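Ancestral D-type dye decolorizing peroxidase (PDB 7ANV) probably uses its haem and hydrogen peroxide to oxidise dyes and other bulky substrates, as dye-decolorizing peroxidases do. Local coordinates at residues K36-L41 with A163-G168; A32-H37 with A172-V177; P43-T48 with G79-F84. All blocks are in the same frame, centred on the assembly; numbering follows the deposited sequence. Where two conformers were deposited one is given.

All three contacts lie on the N-terminal ferredoxin-like half of the chain, and none of their segments belongs to the haem pocket. Contacts 1 and 2 share helix 31-41 and lie about 7 Å apart between centres. Contact 1, partly buried near the surface, is packing of His-37, Leu-41, Ile-164 and Phe-165 against side chains and backbone; contact 2, more buried, adds a His-Ser hydrogen bond. Contact 3, deeper and about 14 Å from contact 1, binds the edge of strand 78-84 at Val-80 through hydrogen bonds. The sites are joined mostly by packing (Phe-165 on Phe-34, Leu-41 on Ile-82, Phe-34 on Phe-84), and contacts 1 and 2 also by a probable backbone bond between Phe-165 and Ser-173.

Contact 1. Residues K36-L41 with A163-G168; sequences KHLKQL and AIFGVG
A first torsion of -68° places CG of His-37 anti to its carbonyl carbon, and -70° does the same for CG of Phe-165, and the two side chains meet where helix 151-164 ends beside helix 31-41. Ile-164 O lies over one face of the imidazole, offset toward the rim and 3.2 Å from His-37 CG. At the root of the imidazole, His-37 CB rests 3.5 Å from Phe-165 CD1, while ND1 is hydrogen-bonded to Ser-173 OG. Leu-41 comes to the edge of the phenyl ring at CE2 and CZ: its CD2 lies in the ring plane, 3.8 Å from Phe-165 CE2, and the two side chains cross at about a right angle. Ile-164 sends its branches separately to the helix backbone. Its CG2 comes within 3.3 Å of His-37 O, a carbonyl whose hydrogen bonds come from Gln-40 N and Leu-41 N, and its CD1 reaches Gln-40 O at 3.8 Å. The chain turns away at Gly-166, whose positive phi of 72° makes it the C-prime residue of a Schellman motif, with Val-167 N directed to Glu-162 O. Around this joint Leu-38 and Leu-41 pack on Ile-82 of strand 78-84, Leu-41 also touches Ile-161 of helix 151-164, and Phe-165 lies on Ile-174 of strand 174-183.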
ATOM      1  N   LYS A  36      11.402 -24.574  16.193  1.00 27.57           N
ATOM      2  CA  LYS A  36      10.753 -25.918  16.139  1.00 28.29           C
ATOM      3  C   LYS A  36       9.305 -25.747  15.725  1.00 26.24           C
ATOM      4  O   LYS A  36       8.848 -26.498  14.831  1.00 25.95           O
ATOM      5  CB  LYS A  36      10.768 -26.606  17.510  1.00 32.13           C
ATOM      6  CG  LYS A  36      12.147 -27.048  17.945  1.00 38.22           C
ATOM      7  CD  LYS A  36      12.801 -27.958  16.923  1.00 43.21           C
ATOM      8  CE  LYS A  36      13.958 -28.745  17.497  1.00 46.64           C
ATOM      9  NZ  LYS A  36      14.967 -29.043  16.456  1.00 49.36           N
ATOM     10  N   HIS A  37       8.605 -24.795  16.354  1.00 24.89           N
ATOM     11  CA  HIS A  37       7.183 -24.484  16.067  1.00 23.54           C
ATOM     12  C   HIS A  37       6.992 -24.109  14.601  1.00 23.84           C
ATOM     13  O   HIS A  37       6.016 -24.559  13.976  1.00 23.21           O
ATOM     14  CB  HIS A  37       6.682 -23.373  16.986  1.00 23.11           C
ATOM     15  CG  HIS A  37       6.600 -23.802  18.412  1.00 23.12           C
ATOM     16  ND1 HIS A  37       6.421 -22.900  19.451  1.00 22.62           N
ATOM     17  CD2 HIS A  37       6.653 -25.038  18.973  1.00 23.22           C
ATOM     18  CE1 HIS A  37       6.366 -23.585  20.580  1.00 23.67           C
ATOM     19  NE2 HIS A  37       6.503 -24.885  20.323  1.00 23.16           N
ATOM     20  N   LEU A  38       7.914 -23.315  14.065  1.00 24.04           N
ATOM     21  CA  LEU A  38       7.829 -22.827  12.670  1.00 23.69           C
ATOM     22  C   LEU A  38       7.790 -23.997  11.690  1.00 23.32           C
ATOM     23  O   LEU A  38       7.095 -23.888  10.672  1.00 22.31           O
ATOM     24  CB  LEU A  38       9.011 -21.907  12.390  1.00 24.40           C
ATOM     25  CG  LEU A  38       8.960 -21.203  11.044  1.00 25.42           C
ATOM     26  CD1 LEU A  38       7.767 -20.269  10.956  1.00 25.18           C
ATOM     27  CD2 LEU A  38      10.244 -20.434  10.800  1.00 26.44           C
ATOM     28  N   LYS A  39       8.414 -25.125  12.012  1.00 25.10           N
ATOM     29  CA  LYS A  39       8.381 -26.333  11.147  1.00 25.74           C
ATOM     30  C   LYS A  39       6.922 -26.779  10.923  1.00 24.78           C
ATOM     31  O   LYS A  39       6.580 -27.217   9.814  1.00 24.33           O
ATOM     32  CB  LYS A  39       9.230 -27.443  11.752  1.00 29.42           C
ATOM     33  CG  LYS A  39       9.643 -28.496  10.747  1.00 33.78           C
ATOM     34  CD  LYS A  39      10.577 -29.595  11.255  1.00 37.34           C
ATOM     35  CE  LYS A  39      11.275 -30.254  10.076  1.00 41.05           C
ATOM     36  NZ  LYS A  39      12.000 -31.502  10.434  1.00 45.54           N
ATOM     37  N   GLN A  40       6.087 -26.651  11.953  0.50 23.82           N
ATOM     38  CA  GLN A  40       4.662 -27.042  11.921  0.50 24.41           C
ATOM     39  C   GLN A  40       3.824 -25.953  11.244  0.50 22.70           C
ATOM     40  O   GLN A  40       2.770 -26.303  10.701  0.50 23.14           O
ATOM     41  CB  GLN A  40       4.186 -27.351  13.339  0.50 25.33           C
ATOM     42  CG  GLN A  40       5.106 -28.331  14.054  0.50 27.29           C
ATOM     43  CD  GLN A  40       5.156 -29.636  13.311  0.50 29.98           C
ATOM     44  OE1 GLN A  40       4.126 -30.131  12.852  0.50 32.79           O
ATOM     45  NE2 GLN A  40       6.353 -30.189  13.158  0.50 31.45           N
ATOM     46  N   LEU A  41       4.283 -24.704  11.201  1.00 22.26           N
ATOM     47  CA  LEU A  41       3.535 -23.644  10.475  1.00 21.32           C
ATOM     48  C   LEU A  41       3.731 -23.803   8.962  1.00 21.36           C
ATOM     49  O   LEU A  41       2.842 -23.439   8.209  1.00 22.20           O
ATOM     50  CB  LEU A  41       3.978 -22.258  10.936  1.00 20.69           C
ATOM     51  CG  LEU A  41       3.236 -21.102  10.270  1.00 20.33           C
ATOM     52  CD1 LEU A  41       1.786 -21.058  10.721  1.00 21.56           C
ATOM     53  CD2 LEU A  41       3.927 -19.760  10.532  1.00 19.92           C
ATOM     54  N   ALA A 163      -1.981 -22.354  18.467  1.00 21.21           N
ATOM     55  CA  ALA A 163      -1.650 -23.680  19.041  1.00 21.66           C
ATOM     56  C   ALA A 163      -0.232 -24.072  18.617  1.00 21.52           C
ATOM     57  O   ALA A 163       0.544 -24.636  19.440  1.00 20.79           O
ATOM     58  CB  ALA A 163      -2.648 -24.734  18.602  1.00 21.96           C
ATOM     59  N   ILE A 164       0.065 -23.882  17.345  1.00 21.31           N
ATOM     60  CA  ILE A 164       1.396 -24.266  16.791  1.00 21.30           C
ATOM     61  C   ILE A 164       2.477 -23.544  17.590  1.00 20.39           C
ATOM     62  O   ILE A 164       3.480 -24.176  17.884  1.00 21.72           O
ATOM     63  CB  ILE A 164       1.448 -24.020  15.290  1.00 20.86           C
ATOM     64  CG1 ILE A 164       0.607 -25.061  14.555  1.00 21.95           C
ATOM     65  CG2 ILE A 164       2.873 -23.962  14.745  1.00 21.60           C
ATOM     66  CD1 ILE A 164       0.302 -24.641  13.132  1.00 22.36           C
ATOM     67  N   PHE A 165       2.309 -22.262  17.928  1.00 20.52           N
ATOM     68  CA  PHE A 165       3.326 -21.476  18.678  1.00 20.65           C
ATOM     69  C   PHE A 165       3.110 -21.535  20.199  1.00 21.30           C
ATOM     70  O   PHE A 165       3.810 -20.837  20.945  1.00 21.88           O
ATOM     71  CB  PHE A 165       3.370 -20.043  18.142  1.00 20.61           C
ATOM     72  CG  PHE A 165       3.959 -20.007  16.753  1.00 20.35           C
ATOM     73  CD1 PHE A 165       5.312 -20.212  16.563  1.00 20.66           C
ATOM     74  CD2 PHE A 165       3.156 -19.884  15.628  1.00 20.45           C
ATOM     75  CE1 PHE A 165       5.870 -20.211  15.289  1.00 21.18           C
ATOM     76  CE2 PHE A 165       3.717 -19.918  14.356  1.00 20.94           C
ATOM     77  CZ  PHE A 165       5.069 -20.085  14.184  1.00 20.98           C
ATOM     78  N   GLY A 166       2.175 -22.348  20.667  1.00 21.37           N
ATOM     79  CA  GLY A 166       1.975 -22.574  22.106  1.00 21.83           C
ATOM     80  C   GLY A 166       1.356 -21.386  22.826  1.00 22.43           C
ATOM     81  O   GLY A 166       1.396 -21.373  24.085  1.00 23.46           O
ATOM     82  N   VAL A 167       0.736 -20.455  22.098  1.00 21.64           N
ATOM     83  CA  VAL A 167       0.133 -19.228  22.685  1.00 22.32           C
ATOM     84  C   VAL A 167      -0.991 -19.649  23.629  1.00 23.35           C
ATOM     85  O   VAL A 167      -1.860 -20.413  23.197  1.00 24.79           O
ATOM     86  CB  VAL A 167      -0.366 -18.252  21.612  1.00 21.71           C
ATOM     87  CG1 VAL A 167      -1.139 -17.082  22.208  1.00 22.24           C
ATOM     88  CG2 VAL A 167       0.804 -17.773  20.766  1.00 21.86           C
ATOM     89  N   GLY A 168      -0.997 -19.122  24.847  1.00 24.65           N
ATOM     90  CA  GLY A 168      -2.018 -19.442  25.862  1.00 24.94           C
ATOM     91  C   GLY A 168      -1.664 -20.648  26.718  1.00 25.28           C
ATOM     92  O   GLY A 168      -2.533 -21.095  27.495  1.00 25.63           O
TER

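Contact 2. Residues A32-H37 with A172-V177; sequences AAFRKH and ASIHEV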
ATOM      1  N   ALA A  32      14.659 -20.982  20.337  1.00 28.76           N
ATOM      2  CA  ALA A  32      14.802 -22.423  20.035  1.00 28.18           C
ATOM      3  C   ALA A  32      13.424 -23.035  19.827  1.00 27.60           C
ATOM      4  O   ALA A  32      13.210 -23.726  18.801  1.00 27.53           O
ATOM      5  CB  ALA A  32      15.564 -23.116  21.118  1.00 30.65           C
ATOM      6  N   ALA A  33      12.469 -22.708  20.693  1.00 26.68           N
ATOM      7  CA  ALA A  33      11.116 -23.285  20.569  1.00 26.56           C
ATOM      8  C   ALA A  33      10.457 -22.731  19.317  1.00 24.65           C
ATOM      9  O   ALA A  33       9.787 -23.487  18.602  1.00 25.43           O
ATOM     10  CB  ALA A  33      10.297 -22.996  21.794  1.00 26.93           C
ATOM     11  N   PHE A  34      10.648 -21.444  19.042  1.00 24.80           N
ATOM     12  CA  PHE A  34      10.039 -20.783  17.865  1.00 23.97           C
ATOM     13  C   PHE A  34      10.476 -21.489  16.572  1.00 23.89           C
ATOM     14  O   PHE A  34       9.662 -21.752  15.682  1.00 23.33           O
ATOM     15  CB  PHE A  34      10.381 -19.297  17.802  1.00 23.84           C
ATOM     16  CG  PHE A  34       9.817 -18.657  16.557  1.00 23.26           C
ATOM     17  CD1 PHE A  34       8.502 -18.210  16.516  1.00 22.97           C
ATOM     18  CD2 PHE A  34      10.578 -18.545  15.401  1.00 23.29           C
ATOM     19  CE1 PHE A  34       7.970 -17.643  15.364  1.00 22.99           C
ATOM     20  CE2 PHE A  34      10.025 -18.039  14.238  1.00 23.57           C
ATOM     21  CZ  PHE A  34       8.739 -17.541  14.223  1.00 22.69           C
ATOM     22  N   ARG A  35      11.751 -21.835  16.476  1.00 24.94           N
ATOM     23  CA  ARG A  35      12.287 -22.462  15.251  1.00 26.47           C
ATOM     24  C   ARG A  35      11.667 -23.856  15.102  1.00 25.94           C
ATOM     25  O   ARG A  35      11.398 -24.251  13.956  1.00 25.22           O
ATOM     26  CB  ARG A  35      13.815 -22.433  15.236  1.00 28.03           C
ATOM     27  CG  ARG A  35      14.412 -21.034  15.231  1.00 30.12           C
ATOM     28  CD  ARG A  35      15.930 -21.046  15.088  1.00 33.05           C
ATOM     29  NE  ARG A  35      16.314 -21.464  13.742  1.00 37.00           N
ATOM     30  CZ  ARG A  35      17.419 -22.154  13.410  1.00 41.94           C
ATOM     31  NH1 ARG A  35      18.312 -22.527  14.325  1.00 42.36           N
ATOM     32  NH2 ARG A  35      17.624 -22.483  12.143  1.00 42.88           N
ATOM     33  N   LYS A  36      11.402 -24.574  16.193  1.00 27.57           N
ATOM     34  CA  LYS A  36      10.753 -25.918  16.139  1.00 28.29           C
ATOM     35  C   LYS A  36       9.305 -25.747  15.725  1.00 26.24           C
ATOM     36  O   LYS A  36       8.848 -26.498  14.831  1.00 25.95           O
ATOM     37  CB  LYS A  36      10.768 -26.606  17.510  1.00 32.13           C
ATOM     38  CG  LYS A  36      12.147 -27.048  17.945  1.00 38.22           C
ATOM     39  CD  LYS A  36      12.801 -27.958  16.923  1.00 43.21           C
ATOM     40  CE  LYS A  36      13.958 -28.745  17.497  1.00 46.64           C
ATOM     41  NZ  LYS A  36      14.967 -29.043  16.456  1.00 49.36           N
ATOM     42  N   HIS A  37       8.605 -24.795  16.354  1.00 24.89           N
ATOM     43  CA  HIS A  37       7.183 -24.484  16.067  1.00 23.54           C
ATOM     44  C   HIS A  37       6.992 -24.109  14.601  1.00 23.84           C
ATOM     45  O   HIS A  37       6.016 -24.559  13.976  1.00 23.21           O
ATOM     46  CB  HIS A  37       6.682 -23.373  16.986  1.00 23.11           C
ATOM     47  CG  HIS A  37       6.600 -23.802  18.412  1.00 23.12           C
ATOM     48  ND1 HIS A  37       6.421 -22.900  19.451  1.00 22.62           N
ATOM     49  CD2 HIS A  37       6.653 -25.038  18.973  1.00 23.22           C
ATOM     50  CE1 HIS A  37       6.366 -23.585  20.580  1.00 23.67           C
ATOM     51  NE2 HIS A  37       6.503 -24.885  20.323  1.00 23.16           N
ATOM     52  N   ALA A 172       4.489 -21.657  24.962  1.00 24.88           N
ATOM     53  CA  ALA A 172       4.489 -20.452  24.092  1.00 24.11           C
ATOM     54  C   ALA A 172       5.929 -20.078  23.706  1.00 24.90           C
ATOM     55  O   ALA A 172       6.806 -19.963  24.602  1.00 25.16           O
ATOM     56  CB  ALA A 172       3.811 -19.283  24.757  1.00 24.73           C
ATOM     57  N   SER A 173       6.155 -19.822  22.427  1.00 23.57           N
ATOM     58  CA  SER A 173       7.433 -19.339  21.869  1.00 23.68           C
ATOM     59  C   SER A 173       7.290 -17.886  21.422  1.00 22.95           C
ATOM     60  O   SER A 173       8.317 -17.288  21.060  1.00 22.93           O
ATOM     61  CB  SER A 173       7.912 -20.240  20.746  1.00 23.87           C
ATOM     62  OG  SER A 173       6.988 -20.240  19.645  1.00 22.47           O
ATOM     63  N   ILE A 174       6.074 -17.344  21.381  1.00 22.99           N
ATOM     64  CA  ILE A 174       5.817 -15.939  20.969  1.00 23.66           C
ATOM     65  C   ILE A 174       4.800 -15.322  21.920  1.00 24.96           C
ATOM     66  O   ILE A 174       4.051 -16.073  22.571  1.00 24.92           O
ATOM     67  CB  ILE A 174       5.315 -15.872  19.512  1.00 23.19           C
ATOM     68  CG1 ILE A 174       3.891 -16.412  19.363  1.00 24.15           C
ATOM     69  CG2 ILE A 174       6.275 -16.610  18.603  1.00 23.13           C
ATOM     70  CD1 ILE A 174       3.398 -16.394  17.930  1.00 24.63           C
ATOM     71  N   HIS A 175       4.781 -13.998  21.921  1.00 25.45           N
ATOM     72  CA  HIS A 175       3.870 -13.120  22.687  1.00 27.31           C
ATOM     73  C   HIS A 175       3.211 -12.211  21.650  1.00 25.57           C
ATOM     74  O   HIS A 175       3.935 -11.613  20.799  1.00 26.16           O
ATOM     75  CB  HIS A 175       4.660 -12.367  23.776  1.00 29.72           C
ATOM     76  CG  HIS A 175       3.975 -11.163  24.351  1.00 34.38           C
ATOM     77  ND1 HIS A 175       3.044 -11.253  25.370  1.00 37.59           N
ATOM     78  CD2 HIS A 175       4.072  -9.838  24.058  1.00 37.38           C
ATOM     79  CE1 HIS A 175       2.587 -10.053  25.669  1.00 37.57           C
ATOM     80  NE2 HIS A 175       3.193  -9.167  24.877  1.00 38.72           N
ATOM     81  N   GLU A 176       1.904 -12.059  21.713  1.00 25.24           N
ATOM     82  CA  GLU A 176       1.146 -11.119  20.846  1.00 25.27           C
ATOM     83  C   GLU A 176       1.491  -9.682  21.264  1.00 25.86           C
ATOM     84  O   GLU A 176       1.326  -9.360  22.461  1.00 26.11           O
ATOM     85  CB  GLU A 176      -0.334 -11.419  21.004  1.00 28.24           C
ATOM     86  CG  GLU A 176      -1.231 -10.488  20.207  1.00 30.08           C
ATOM     87  CD  GLU A 176      -2.696 -10.651  20.533  1.00 35.69           C
ATOM     88  OE1 GLU A 176      -3.083 -11.743  21.077  1.00 37.83           O
ATOM     89  OE2 GLU A 176      -3.450  -9.701  20.230  1.00 38.53           O
ATOM     90  N   VAL A 177       1.928  -8.833  20.343  1.00 24.33           N
ATOM     91  CA  VAL A 177       2.174  -7.383  20.600  1.00 25.10           C
ATOM     92  C   VAL A 177       0.916  -6.621  20.230  1.00 24.92           C
ATOM     93  O   VAL A 177       0.497  -5.709  20.951  1.00 26.35           O
ATOM     94  CB  VAL A 177       3.384  -6.865  19.803  1.00 25.71           C
ATOM     95  CG1 VAL A 177       3.627  -5.384  20.037  1.00 26.85           C
ATOM     96  CG2 VAL A 177       4.632  -7.669  20.096  1.00 26.86           C
TER
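Helix 31-41 comes nearest to residues 172-177 at Phe-34 and Ser-173, whose CA atoms are 5.0 Å apart, just before strand 174-183 begins. This is the ferredoxin-like half of the enzyme, in which the helix after the first strand packs beside the start of the last one. Ser-173 CB presses against the helix itself, 3.4 Å from Phe-34 N and 3.8 Å from Ala-33 CB. Its OG stands between the backbone N and the carbonyl carbon (chi1 63°) and meets His-37 ND1 at the ring edge, 2.7 Å away at an angle of 151°; either partner could be the donor. Ser-173 OG also has a weak hydrogen bond with Phe-165 O, so the hydroxyl links helix 31-41 to the end of helix 151-164, weakly on the second side. Ala-33 O sits 3.2 Å above the plane of the His-37 ring, toward the rim, on the face opposite the one taken by Ile-164 O, leaving the imidazole between two carbonyls. An alanine in place of His-37 would probably leave Ser-173 OG without this short bond and open a gap between the two carbonyls. One turn earlier in the helix, the ring of Phe-34 lies nearly parallel to that of Phe-165, with planes at about 20°. The side chain of Ile-174 crosses that of Phe-34 obliquely, and CG2 of Ile-174 touches the Phe-34 ring near its plane, 3.4 Å from Phe-34 CD1.

Contact 3. Residues P43-T48 with G79-F84; sequences PLITTT and GVNIAF
Ile-45 and Thr-46 cover the outer edge of strand 78-84 at Val-80; this is an edge strand of the ferredoxin-like sheet whose other side pairs with strand 142-148 through Gly-79, Asn-81 and Ala-83. Val-80 therefore turns its N and O toward the loop, and Ile-82 N, next along this edge, is bonded by Gln-9 OE1. Ile-45 can be followed outward: CB lies 4.0 Å from Val-80 O, and the branch CG2 approaches the same oxygen at 3.7 Å. On the other branch chi1 of -62° puts CG1 anti to the carbonyl carbon, and a bend at chi2 (-64°) brings CD1 over the strand, 3.9 Å from CG2 of Ile-82, where the two isoleucines cross at about a right angle. CD1 also packs on CG1 of Val-80, while Ile-479 of helix 479-486 touches Ile-45. The polar work is done by Thr-46. Its N donates to Val-80 O in the carbonyl plane, at 2.9 Å, and its OG1 accepts Val-80 N at the same length, a reciprocal pair in which the hydroxyl does what a neighbouring strand's carbonyl would. Val-80 O takes a second bond from Asn-81 ND2, nearly straight at 172° but from above the carbonyl plane. That amide also bonds weakly to Thr-46 O, and its OD1 is held by Asp-11 N. Thr-46 OG1 also comes to 3.2 Å from Gly-79 CA.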
ATOM      1  N   PRO A  43       3.582 -26.016   6.535  1.00 24.94           N
ATOM      2  CA  PRO A  43       2.513 -26.581   5.708  1.00 25.21           C
ATOM      3  C   PRO A  43       1.268 -25.698   5.574  1.00 23.96           C
ATOM      4  O   PRO A  43       0.530 -25.915   4.674  1.00 24.97           O
ATOM      5  CB  PRO A  43       2.089 -27.859   6.457  1.00 26.49           C
ATOM      6  CG  PRO A  43       3.321 -28.228   7.275  1.00 27.37           C
ATOM      7  CD  PRO A  43       3.972 -26.912   7.640  1.00 25.14           C
ATOM      8  N   LEU A  44       1.061 -24.731   6.455  1.00 23.59           N
ATOM      9  CA  LEU A  44      -0.124 -23.824   6.447  1.00 22.38           C
ATOM     10  C   LEU A  44       0.164 -22.623   5.554  1.00 21.41           C
ATOM     11  O   LEU A  44      -0.797 -21.892   5.248  1.00 20.46           O
ATOM     12  CB  LEU A  44      -0.444 -23.322   7.854  1.00 22.64           C
ATOM     13  CG  LEU A  44      -1.231 -24.273   8.757  1.00 24.40           C
ATOM     14  CD1 LEU A  44      -0.473 -25.534   9.023  1.00 25.65           C
ATOM     15  CD2 LEU A  44      -1.579 -23.595  10.060  1.00 24.46           C
ATOM     16  N   ILE A  45       1.424 -22.381   5.199  1.00 21.15           N
ATOM     17  CA  ILE A  45       1.797 -21.122   4.487  1.00 20.66           C
ATOM     18  C   ILE A  45       1.289 -21.259   3.047  1.00 20.11           C
ATOM     19  O   ILE A  45       1.657 -22.210   2.362  1.00 21.11           O
ATOM     20  CB  ILE A  45       3.305 -20.808   4.543  1.00 21.36           C
ATOM     21  CG1 ILE A  45       3.800 -20.594   5.971  1.00 20.96           C
ATOM     22  CG2 ILE A  45       3.641 -19.594   3.662  1.00 21.11           C
ATOM     23  CD1 ILE A  45       3.191 -19.404   6.660  1.00 22.13           C
ATOM     24  N   THR A  46       0.488 -20.300   2.613  1.00 18.84           N
ATOM     25  CA  THR A  46      -0.117 -20.256   1.270  1.00 18.41           C
ATOM     26  C   THR A  46       0.895 -19.705   0.274  1.00 18.03           C
ATOM     27  O   THR A  46       1.360 -18.564   0.467  1.00 17.62           O
ATOM     28  CB  THR A  46      -1.356 -19.370   1.269  1.00 17.95           C
ATOM     29  OG1 THR A  46      -2.185 -19.745   2.382  1.00 17.67           O
ATOM     30  CG2 THR A  46      -2.133 -19.492  -0.010  1.00 18.89           C
ATOM     31  N   THR A  47       1.223 -20.507  -0.713  1.00 18.44           N
ATOM     32  CA  THR A  47       2.178 -20.099  -1.774  1.00 18.19           C
ATOM     33  C   THR A  47       1.411 -19.420  -2.896  1.00 18.17           C
ATOM     34  O   THR A  47       0.171 -19.573  -2.974  1.00 19.03           O
ATOM     35  CB  THR A  47       2.927 -21.291  -2.348  1.00 18.83           C
ATOM     36  OG1 THR A  47       1.982 -22.170  -2.972  1.00 19.17           O
ATOM     37  CG2 THR A  47       3.702 -21.997  -1.277  1.00 19.10           C
ATOM     38  N   THR A  48       2.139 -18.785  -3.805  1.00 17.90           N
ATOM     39  CA  THR A  48       1.498 -18.178  -4.995  1.00 18.33           C
ATOM     40  C   THR A  48       0.814 -19.286  -5.799  1.00 18.33           C
ATOM     41  O   THR A  48      -0.296 -19.039  -6.347  1.00 18.83           O
ATOM     42  CB  THR A  48       2.501 -17.343  -5.803  1.00 18.74           C
ATOM     43  OG1 THR A  48       2.885 -16.198  -5.049  1.00 19.41           O
ATOM     44  CG2 THR A  48       1.900 -16.893  -7.111  1.00 19.67           C
ATOM     45  N   GLY A  79      -5.898 -17.883   3.913  1.00 21.54           N
ATOM     46  CA  GLY A  79      -4.524 -17.815   3.414  1.00 21.28           C
ATOM     47  C   GLY A  79      -3.623 -17.350   4.539  1.00 19.13           C
ATOM     48  O   GLY A  79      -4.088 -16.558   5.353  1.00 20.30           O
ATOM     49  N   VAL A  80      -2.415 -17.864   4.625  1.00 18.38           N
ATOM     50  CA  VAL A  80      -1.475 -17.588   5.751  1.00 17.70           C
ATOM     51  C   VAL A  80      -0.123 -17.232   5.171  1.00 17.15           C
ATOM     52  O   VAL A  80       0.396 -18.003   4.379  1.00 17.39           O
ATOM     53  CB  VAL A  80      -1.311 -18.781   6.712  1.00 18.37           C
ATOM     54  CG1 VAL A  80      -0.396 -18.409   7.887  1.00 18.06           C
ATOM     55  CG2 VAL A  80      -2.667 -19.242   7.198  1.00 18.69           C
ATOM     56  N   ASN A  81       0.444 -16.096   5.592  1.00 17.00           N
ATOM     57  CA  ASN A  81       1.845 -15.746   5.271  1.00 16.55           C
ATOM     58  C   ASN A  81       2.503 -15.284   6.574  1.00 16.51           C
ATOM     59  O   ASN A  81       1.811 -14.970   7.567  1.00 16.58           O
ATOM     60  CB  ASN A  81       1.950 -14.630   4.216  1.00 16.24           C
ATOM     61  CG  ASN A  81       1.864 -15.032   2.757  1.00 17.17           C
ATOM     62  OD1 ASN A  81       2.226 -14.245   1.884  1.00 17.14           O
ATOM     63  ND2 ASN A  81       1.423 -16.234   2.453  1.00 17.03           N
ATOM     64  N   ILE A  82       3.822 -15.231   6.557  1.00 16.90           N
ATOM     65  CA  ILE A  82       4.616 -14.784   7.716  1.00 17.25           C
ATOM     66  C   ILE A  82       5.790 -13.944   7.234  1.00 17.37           C
ATOM     67  O   ILE A  82       6.432 -14.281   6.222  1.00 18.29           O
ATOM     68  CB  ILE A  82       5.068 -15.979   8.576  1.00 18.27           C
ATOM     69  CG1 ILE A  82       5.666 -15.499   9.898  1.00 19.68           C
ATOM     70  CG2 ILE A  82       6.000 -16.926   7.795  1.00 18.28           C
ATOM     71  CD1 ILE A  82       5.891 -16.585  10.915  1.00 20.33           C
ATOM     72  N   ALA A  83       6.125 -12.924   8.030  1.00 17.14           N
ATOM     73  CA  ALA A  83       7.225 -12.006   7.692  1.00 16.42           C
ATOM     74  C   ALA A  83       7.917 -11.622   8.997  1.00 16.36           C
ATOM     75  O   ALA A  83       7.267 -11.584  10.048  1.00 17.19           O
ATOM     76  CB  ALA A  83       6.752 -10.804   6.909  1.00 16.22           C
ATOM     77  N   PHE A  84       9.181 -11.253   8.880  1.00 17.16           N
ATOM     78  CA  PHE A  84      10.094 -11.002  10.017  1.00 17.50           C
ATOM     79  C   PHE A  84      10.654  -9.597   9.885  1.00 18.48           C
ATOM     80  O   PHE A  84      11.088  -9.204   8.803  1.00 19.03           O
ATOM     81  CB  PHE A  84      11.212 -12.047  10.039  1.00 18.79           C
ATOM     82  CG  PHE A  84      10.699 -13.421  10.323  1.00 18.54           C
ATOM     83  CD1 PHE A  84      10.532 -13.860  11.611  1.00 20.06           C
ATOM     84  CD2 PHE A  84      10.356 -14.272   9.280  1.00 19.35           C
ATOM     85  CE1 PHE A  84      10.027 -15.118  11.871  1.00 19.96           C
ATOM     86  CE2 PHE A  84       9.803 -15.511   9.551  1.00 19.20           C
ATOM     87  CZ  PHE A  84       9.679 -15.940  10.841  1.00 20.42           C
TER